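Local coordinates for vascular protein tyrosine phosphatase 1 (Rattus norvegicus, PDB 3I36), which probably catalyses the hydrolysis of phosphotyrosine in proteins, this chain being the catalytic domain of a receptor-type tyrosine phosphatase, at residues G252-Q263 / V272-R280; V79-K88 / D97-M105. All blocks are in the same frame, centred on the assembly; numbering follows the deposited sequence.

Interaction 1. Residues G252-Q263 / V272-R280; sequences GTFIAIDRLIYQ and VYGIVYDLR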
# COMPACT_ATOMS: atom_id res chain seq x y z
N GLY A 252 -2.72 0.44 3.71
CA GLY A 252 -2.83 1.77 4.30
C GLY A 252 -1.95 1.87 5.52
O GLY A 252 -1.35 2.90 5.78
N THR A 253 -1.88 0.79 6.28
CA THR A 253 -1.04 0.77 7.46
C THR A 253 0.42 0.96 7.07
O THR A 253 1.12 1.79 7.64
CB THR A 253 -1.24 -0.54 8.24
OG1 THR A 253 -2.62 -0.65 8.60
CG2 THR A 253 -0.40 -0.57 9.51
N PHE A 254 0.86 0.22 6.07
CA PHE A 254 2.23 0.34 5.63
C PHE A 254 2.52 1.77 5.14
O PHE A 254 3.53 2.38 5.49
CB PHE A 254 2.51 -0.64 4.52
CG PHE A 254 3.87 -0.48 3.93
CD1 PHE A 254 4.95 -1.12 4.50
CD2 PHE A 254 4.07 0.34 2.84
CE1 PHE A 254 6.21 -0.98 3.98
CE2 PHE A 254 5.34 0.50 2.32
CZ PHE A 254 6.41 -0.17 2.90
N ILE A 255 1.62 2.30 4.32
CA ILE A 255 1.85 3.63 3.78
C ILE A 255 1.89 4.64 4.91
O ILE A 255 2.76 5.53 4.95
CB ILE A 255 0.77 4.01 2.77
CG1 ILE A 255 0.94 3.18 1.50
CG2 ILE A 255 0.86 5.53 2.47
CD1 ILE A 255 -0.15 3.44 0.49
N ALA A 256 0.97 4.50 5.85
CA ALA A 256 0.93 5.44 6.98
C ALA A 256 2.21 5.34 7.78
O ALA A 256 2.77 6.35 8.19
CB ALA A 256 -0.29 5.16 7.87
N ILE A 257 2.69 4.12 8.01
CA ILE A 257 3.91 3.97 8.80
C ILE A 257 5.06 4.68 8.09
O ILE A 257 5.89 5.35 8.70
CB ILE A 257 4.28 2.49 8.90
CG1 ILE A 257 3.34 1.77 9.86
CG2 ILE A 257 5.73 2.33 9.34
CD1 ILE A 257 3.50 0.25 9.81
N ASP A 258 5.11 4.52 6.78
CA ASP A 258 6.20 5.13 6.03
C ASP A 258 6.14 6.64 6.19
O ASP A 258 7.16 7.31 6.43
CB ASP A 258 6.10 4.76 4.55
CG ASP A 258 7.20 5.40 3.72
OD1 ASP A 258 8.39 5.09 3.95
OD2 ASP A 258 6.88 6.22 2.84
N ARG A 259 4.94 7.18 6.07
CA ARG A 259 4.74 8.60 6.19
C ARG A 259 5.05 9.11 7.60
O ARG A 259 5.67 10.15 7.76
CB ARG A 259 3.33 8.96 5.78
CG ARG A 259 3.10 8.71 4.30
CD ARG A 259 1.67 8.99 3.91
NE ARG A 259 1.29 10.37 4.20
CZ ARG A 259 0.17 10.94 3.76
NH1 ARG A 259 -0.66 10.25 2.99
NH2 ARG A 259 -0.11 12.20 4.09
N LEU A 260 4.62 8.35 8.60
CA LEU A 260 4.87 8.72 9.99
C LEU A 260 6.35 8.75 10.27
O LEU A 260 6.82 9.62 11.00
CB LEU A 260 4.21 7.70 10.91
CG LEU A 260 2.72 7.94 11.01
CD1 LEU A 260 2.05 6.70 11.55
CD2 LEU A 260 2.47 9.17 11.90
N ILE A 261 7.09 7.80 9.73
CA ILE A 261 8.52 7.77 10.00
C ILE A 261 9.18 9.02 9.44
O ILE A 261 10.00 9.66 10.11
CB ILE A 261 9.19 6.51 9.44
CG1 ILE A 261 8.69 5.27 10.22
CG2 ILE A 261 10.71 6.64 9.48
CD1 ILE A 261 9.08 3.93 9.57
N TYR A 262 8.82 9.40 8.22
CA TYR A 262 9.39 10.63 7.67
C TYR A 262 9.05 11.82 8.55
O TYR A 262 9.89 12.66 8.82
CB TYR A 262 8.85 10.90 6.29
CG TYR A 262 9.57 10.15 5.20
CD1 TYR A 262 10.92 10.37 4.95
CD2 TYR A 262 8.89 9.24 4.40
CE1 TYR A 262 11.57 9.70 3.94
CE2 TYR A 262 9.53 8.57 3.37
CZ TYR A 262 10.87 8.80 3.15
OH TYR A 262 11.50 8.14 2.12
N GLN A 263 7.79 11.89 8.97
CA GLN A 263 7.27 12.95 9.82
C GLN A 263 8.11 13.05 11.09
O GLN A 263 8.55 14.12 11.50
CB GLN A 263 5.84 12.58 10.20
CG GLN A 263 4.79 13.64 10.00
CD GLN A 263 3.38 13.06 10.08
OE1 GLN A 263 3.08 12.24 10.96
NE2 GLN A 263 2.52 13.48 9.17
N VAL A 272 -1.00 10.93 12.93
CA VAL A 272 -1.49 9.69 12.38
C VAL A 272 -2.87 9.97 11.81
O VAL A 272 -3.21 9.52 10.73
CB VAL A 272 -1.60 8.63 13.47
CG1 VAL A 272 -2.21 7.33 12.91
CG2 VAL A 272 -0.23 8.38 14.10
N TYR A 273 -3.65 10.72 12.57
CA TYR A 273 -4.99 11.06 12.16
C TYR A 273 -4.95 11.75 10.80
O TYR A 273 -5.69 11.38 9.89
CB TYR A 273 -5.65 11.96 13.19
CG TYR A 273 -7.08 12.28 12.84
CD1 TYR A 273 -8.12 11.50 13.31
CD2 TYR A 273 -7.39 13.36 12.04
CE1 TYR A 273 -9.43 11.78 12.99
CE2 TYR A 273 -8.69 13.66 11.71
CZ TYR A 273 -9.71 12.87 12.19
OH TYR A 273 -11.01 13.16 11.87
N GLY A 274 -4.08 12.74 10.66
CA GLY A 274 -3.96 13.50 9.43
C GLY A 274 -3.52 12.63 8.27
O GLY A 274 -3.98 12.79 7.14
N ILE A 275 -2.63 11.70 8.56
CA ILE A 275 -2.19 10.79 7.52
C ILE A 275 -3.33 9.90 7.08
O ILE A 275 -3.61 9.79 5.89
CB ILE A 275 -1.01 9.93 8.00
CG1 ILE A 275 0.23 10.82 8.10
CG2 ILE A 275 -0.74 8.79 7.01
CD1 ILE A 275 1.34 10.21 8.94
N VAL A 276 -4.01 9.27 8.03
CA VAL A 276 -5.04 8.32 7.65
C VAL A 276 -6.16 9.07 6.96
O VAL A 276 -6.71 8.59 5.98
CB VAL A 276 -5.57 7.51 8.84
CG1 VAL A 276 -6.73 6.59 8.40
CG2 VAL A 276 -4.41 6.70 9.46
N TYR A 277 -6.47 10.25 7.48
CA TYR A 277 -7.46 11.10 6.83
C TYR A 277 -7.12 11.29 5.36
O TYR A 277 -7.95 11.07 4.46
CB TYR A 277 -7.50 12.45 7.53
CG TYR A 277 -8.67 13.29 7.11
CD1 TYR A 277 -9.75 13.46 7.96
CD2 TYR A 277 -8.69 13.91 5.87
CE1 TYR A 277 -10.83 14.23 7.58
CE2 TYR A 277 -9.77 14.69 5.48
CZ TYR A 277 -10.83 14.84 6.35
OH TYR A 277 -11.91 15.60 5.97
N ASP A 278 -5.90 11.71 5.12
CA ASP A 278 -5.40 11.88 3.76
C ASP A 278 -5.53 10.59 2.95
O ASP A 278 -6.02 10.59 1.83
CB ASP A 278 -3.94 12.30 3.83
CG ASP A 278 -3.39 12.68 2.48
OD1 ASP A 278 -4.12 13.30 1.68
OD2 ASP A 278 -2.21 12.39 2.25
N LEU A 279 -5.12 9.47 3.53
CA LEU A 279 -5.27 8.20 2.84
C LEU A 279 -6.72 7.95 2.47
O LEU A 279 -7.02 7.58 1.34
CB LEU A 279 -4.72 7.04 3.67
CG LEU A 279 -3.22 7.15 3.97
CD1 LEU A 279 -2.80 5.92 4.75
CD2 LEU A 279 -2.41 7.29 2.68
N ARG A 280 -7.62 8.18 3.42
CA ARG A 280 -9.05 7.97 3.16
C ARG A 280 -9.60 8.89 2.08
O ARG A 280 -10.57 8.54 1.42
CB ARG A 280 -9.87 8.19 4.43
CG ARG A 280 -9.62 7.16 5.50
CD ARG A 280 -10.27 5.82 5.18
NE ARG A 280 -9.91 4.92 6.26
CZ ARG A 280 -10.53 4.88 7.43
NH1 ARG A 280 -11.58 5.66 7.65
NH2 ARG A 280 -10.10 4.06 8.38
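Helices 252-263 and 272-280 pack with their axes 9.8 Å apart at closest approach and their directions 135° apart, A256 facing I275 where the backbones come nearest, the CA atoms of the two being 6.2 Å apart. The first belongs to the helix that follows the phosphate-binding loop, the second is its successor. I275 is a knob from the second helix, seated in the hole formed by A256, R259, L260 and Q263. Its two branches divide the work: CG2, anti to the backbone N, lies against the CA and CB of A256, whereas CD1 is pressed against L260, with I275 CD1 and L260 CD2 a tight 3.3 Å apart. L260 also reaches V272 through CD2, 3.6 Å from V272 CG2. One turn on, L279 fills the next hole, bounded by G252, I255, A256 and R259; its CD1 lies 3.5 Å from G252 O. R259 bends at chi3 (59°) and passes over this apolar layer, one guanidinium face resting on I275 CG2. Both terminal nitrogens converge on a single oxygen, R259 NH1 lying 2.7 Å and R259 NH2 2.8 Å from D278 OD2. They meet that oxygen on its anti side from opposite faces of the carboxylate, whose plane is turned 83° from the guanidinium. A methionine in place of R259 would probably leave the D278 carboxylate without its cationic mate. Two bent N-H bonds to one oxygen thus fix the guanidinium over I275, at the partly exposed margin of a buried aliphatic interface.

Interaction 2. Residues V79-K88 / D97-M105; sequences VLPYDISRVK and DDYINANYM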
# COMPACT_ATOMS: atom_id res chain seq x y z
N VAL A 79 -14.67 -2.14 -2.15
CA VAL A 79 -13.40 -1.45 -2.16
C VAL A 79 -13.14 -0.92 -3.55
O VAL A 79 -12.57 -1.59 -4.41
CB VAL A 79 -12.25 -2.34 -1.70
CG1 VAL A 79 -10.96 -1.56 -1.73
CG2 VAL A 79 -12.55 -2.87 -0.29
N LEU A 80 -13.62 0.30 -3.77
CA LEU A 80 -13.58 0.88 -5.10
C LEU A 80 -12.77 2.15 -5.05
O LEU A 80 -12.94 2.96 -4.15
CB LEU A 80 -14.99 1.23 -5.57
CG LEU A 80 -15.97 0.06 -5.48
CD1 LEU A 80 -17.32 0.52 -5.99
CD2 LEU A 80 -15.46 -1.13 -6.30
N PRO A 81 -11.92 2.33 -6.06
CA PRO A 81 -11.08 3.53 -6.12
C PRO A 81 -11.95 4.76 -6.37
O PRO A 81 -12.84 4.73 -7.23
CB PRO A 81 -10.19 3.26 -7.33
CG PRO A 81 -11.03 2.31 -8.22
CD PRO A 81 -11.66 1.41 -7.17
N TYR A 82 -11.68 5.84 -5.64
CA TYR A 82 -12.32 7.10 -5.95
C TYR A 82 -11.77 7.63 -7.26
O TYR A 82 -10.58 7.51 -7.54
CB TYR A 82 -12.08 8.12 -4.84
CG TYR A 82 -12.58 7.64 -3.50
CD1 TYR A 82 -13.87 7.14 -3.37
CD2 TYR A 82 -11.76 7.68 -2.37
CE1 TYR A 82 -14.34 6.68 -2.16
CE2 TYR A 82 -12.23 7.23 -1.14
CZ TYR A 82 -13.52 6.73 -1.05
OH TYR A 82 -14.00 6.28 0.15
N ASP A 83 -12.66 8.20 -8.07
CA ASP A 83 -12.28 8.76 -9.36
C ASP A 83 -11.20 9.81 -9.19
O ASP A 83 -10.31 9.95 -10.02
CB ASP A 83 -13.49 9.41 -10.00
CG ASP A 83 -14.56 8.40 -10.35
OD1 ASP A 83 -14.19 7.31 -10.80
OD2 ASP A 83 -15.77 8.69 -10.17
N ILE A 84 -11.29 10.56 -8.11
CA ILE A 84 -10.41 11.71 -7.95
C ILE A 84 -8.93 11.31 -7.84
O ILE A 84 -8.05 12.12 -8.09
CB ILE A 84 -10.82 12.55 -6.72
CG1 ILE A 84 -10.17 13.93 -6.77
CG2 ILE A 84 -10.51 11.80 -5.43
CD1 ILE A 84 -10.81 14.92 -5.83
N SER A 85 -8.67 10.06 -7.48
CA SER A 85 -7.32 9.64 -7.19
C SER A 85 -6.97 8.35 -7.91
O SER A 85 -5.88 7.82 -7.74
CB SER A 85 -7.18 9.40 -5.68
OG SER A 85 -8.15 8.46 -5.25
N ARG A 86 -7.90 7.84 -8.71
CA ARG A 86 -7.70 6.52 -9.26
C ARG A 86 -6.57 6.56 -10.29
O ARG A 86 -6.34 7.57 -10.96
CB ARG A 86 -9.00 5.96 -9.87
CG ARG A 86 -9.40 6.60 -11.17
CD ARG A 86 -10.64 5.92 -11.71
NE ARG A 86 -11.04 6.50 -12.98
CZ ARG A 86 -10.79 5.93 -14.16
NH1 ARG A 86 -10.15 4.78 -14.21
NH2 ARG A 86 -11.19 6.53 -15.26
N VAL A 87 -5.86 5.45 -10.38
CA VAL A 87 -4.79 5.32 -11.35
C VAL A 87 -5.45 5.02 -12.69
O VAL A 87 -6.18 4.05 -12.82
CB VAL A 87 -3.85 4.18 -10.96
CG1 VAL A 87 -2.77 4.01 -12.00
CG2 VAL A 87 -3.25 4.44 -9.55
N LYS A 88 -5.18 5.86 -13.68
CA LYS A 88 -5.79 5.68 -14.99
C LYS A 88 -4.75 5.14 -15.94
O LYS A 88 -3.70 5.73 -16.11
CB LYS A 88 -6.33 7.00 -15.52
CG LYS A 88 -7.44 7.58 -14.67
CD LYS A 88 -7.87 8.94 -15.17
CE LYS A 88 -8.68 9.67 -14.12
NZ LYS A 88 -9.13 11.02 -14.58
N ASP A 97 -10.60 0.55 -20.55
CA ASP A 97 -9.24 0.04 -20.53
C ASP A 97 -8.39 0.82 -19.52
O ASP A 97 -7.34 0.36 -19.11
CB ASP A 97 -8.59 0.20 -21.89
CG ASP A 97 -9.19 -0.71 -22.93
OD1 ASP A 97 -9.94 -1.64 -22.57
OD2 ASP A 97 -8.89 -0.47 -24.12
N ASP A 98 -8.84 2.01 -19.15
CA ASP A 98 -8.02 2.84 -18.27
C ASP A 98 -8.12 2.37 -16.83
O ASP A 98 -7.42 2.86 -15.94
CB ASP A 98 -8.40 4.32 -18.40
CG ASP A 98 -9.68 4.70 -17.65
OD1 ASP A 98 -10.29 3.86 -16.95
OD2 ASP A 98 -10.08 5.87 -17.76
N TYR A 99 -8.97 1.38 -16.61
CA TYR A 99 -9.40 1.12 -15.25
C TYR A 99 -8.56 0.08 -14.55
O TYR A 99 -8.31 -1.00 -15.07
CB TYR A 99 -10.86 0.67 -15.18
CG TYR A 99 -11.25 0.47 -13.75
CD1 TYR A 99 -11.63 1.56 -12.97
CD2 TYR A 99 -11.17 -0.78 -13.16
CE1 TYR A 99 -11.95 1.40 -11.64
CE2 TYR A 99 -11.51 -0.95 -11.82
CZ TYR A 99 -11.89 0.15 -11.07
OH TYR A 99 -12.21 0.01 -9.75
N ILE A 100 -8.16 0.43 -13.33
CA ILE A 100 -7.60 -0.55 -12.43
C ILE A 100 -7.98 -0.12 -11.03
O ILE A 100 -8.10 1.08 -10.74
CB ILE A 100 -6.07 -0.64 -12.56
CG1 ILE A 100 -5.53 -1.74 -11.63
CG2 ILE A 100 -5.45 0.73 -12.28
CD1 ILE A 100 -4.14 -2.26 -12.04
N ASN A 101 -8.21 -1.10 -10.18
CA ASN A 101 -8.58 -0.79 -8.82
C ASN A 101 -7.33 -0.39 -8.06
O ASN A 101 -6.65 -1.23 -7.49
CB ASN A 101 -9.25 -1.98 -8.15
CG ASN A 101 -9.89 -1.58 -6.84
OD1 ASN A 101 -9.24 -0.95 -6.00
ND2 ASN A 101 -11.16 -1.91 -6.68
N ALA A 102 -7.03 0.90 -8.13
CA ALA A 102 -5.80 1.45 -7.58
C ALA A 102 -5.97 2.95 -7.48
O ALA A 102 -6.65 3.57 -8.30
CB ALA A 102 -4.61 1.12 -8.49
N ASN A 103 -5.35 3.53 -6.46
CA ASN A 103 -5.35 4.98 -6.33
C ASN A 103 -3.96 5.44 -5.97
O ASN A 103 -3.24 4.75 -5.26
CB ASN A 103 -6.27 5.42 -5.19
CG ASN A 103 -7.70 5.09 -5.47
OD1 ASN A 103 -8.43 5.87 -6.10
ND2 ASN A 103 -8.12 3.93 -5.01
N TYR A 104 -3.62 6.63 -6.44
CA TYR A 104 -2.41 7.29 -5.99
C TYR A 104 -2.64 7.69 -4.55
O TYR A 104 -3.66 8.28 -4.23
CB TYR A 104 -2.15 8.54 -6.80
CG TYR A 104 -1.92 8.24 -8.25
CD1 TYR A 104 -0.71 7.74 -8.70
CD2 TYR A 104 -2.93 8.47 -9.18
CE1 TYR A 104 -0.50 7.47 -10.05
CE2 TYR A 104 -2.74 8.21 -10.51
CZ TYR A 104 -1.52 7.71 -10.94
OH TYR A 104 -1.36 7.45 -12.28
N MET A 105 -1.68 7.39 -3.70
CA MET A 105 -1.78 7.77 -2.31
C MET A 105 -0.60 8.67 -2.03
O MET A 105 0.55 8.34 -2.37
CB MET A 105 -1.72 6.54 -1.40
CG MET A 105 -2.54 5.38 -1.94
SD MET A 105 -4.31 5.73 -1.93
CE MET A 105 -4.40 6.32 -0.23
O HOH W 1 -8.57 3.29 -12.35
O HOH W 2 -3.55 8.31 -13.63
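D98 opens the contact by meeting R86 through two bonds, one to each carboxylate oxygen: R86 NH1 to D98 OD1 at 2.9 Å and R86 NH2 to D98 OD2 at 2.8 Å. The first comes from above the carboxylate plane, the second on the syn side, and the two flat groups are 56° apart. K88 CG lies over a guanidinium face of R86. Next, Y99 sets its ring near P81, with Y99 CE1 3.7 Å from P81 CG, while its hydroxyl bonds N74. At I100, water 1 accepts from the backbone N and from R86 NH1 and donates to V87 O. The chain then turns a corner at N101, the centre of an inverse gamma turn, whose side-chain ND2 donates in the carbonyl plane to V79 O at 2.7 Å. V79 lies close to V248 and Q288 of the phosphatase's probable substrate site. Beyond N101, A102 O accepts from V87 N, and N103 pairs with R86 as an antiparallel non-hydrogen-bonded pair. Y104 N bonds S85 O at 2.9 Å. V87 CG2 sits over the face of the Y104 ring, 3.9 Å from its centroid, a CH-pi contact. Water 2 joins the Y104 hydroxyl to K88 N. Strand 102-105 is an edge strand of the mixed sheet, antiparallel to strand 114-117; V87 and A102 touch I115 there and M131 of helix 125-134, while P81 and R86 lie against helix 63-66.

Interaction 2 comes first along the chain and is complete before interaction 1 begins; their centres are about 19 Å apart within one protein-tyrosine phosphatase domain. Interaction 2 builds the edge of the mixed sheet at strand 102-105, whereas interaction 1 joins helices 249-267 and 272-280. They meet directly: M105 packs against I255 and L279, and the Y82 ring touches R280 O. H282, just past helix 272-280, links both, accepting from S85 through its backbone oxygen and bonding D278 O through ND1. Interaction 1 also comes near the probable catalytic residues at G252, which is close to G249 and C244, so both contacts lie close to the probable substrate site.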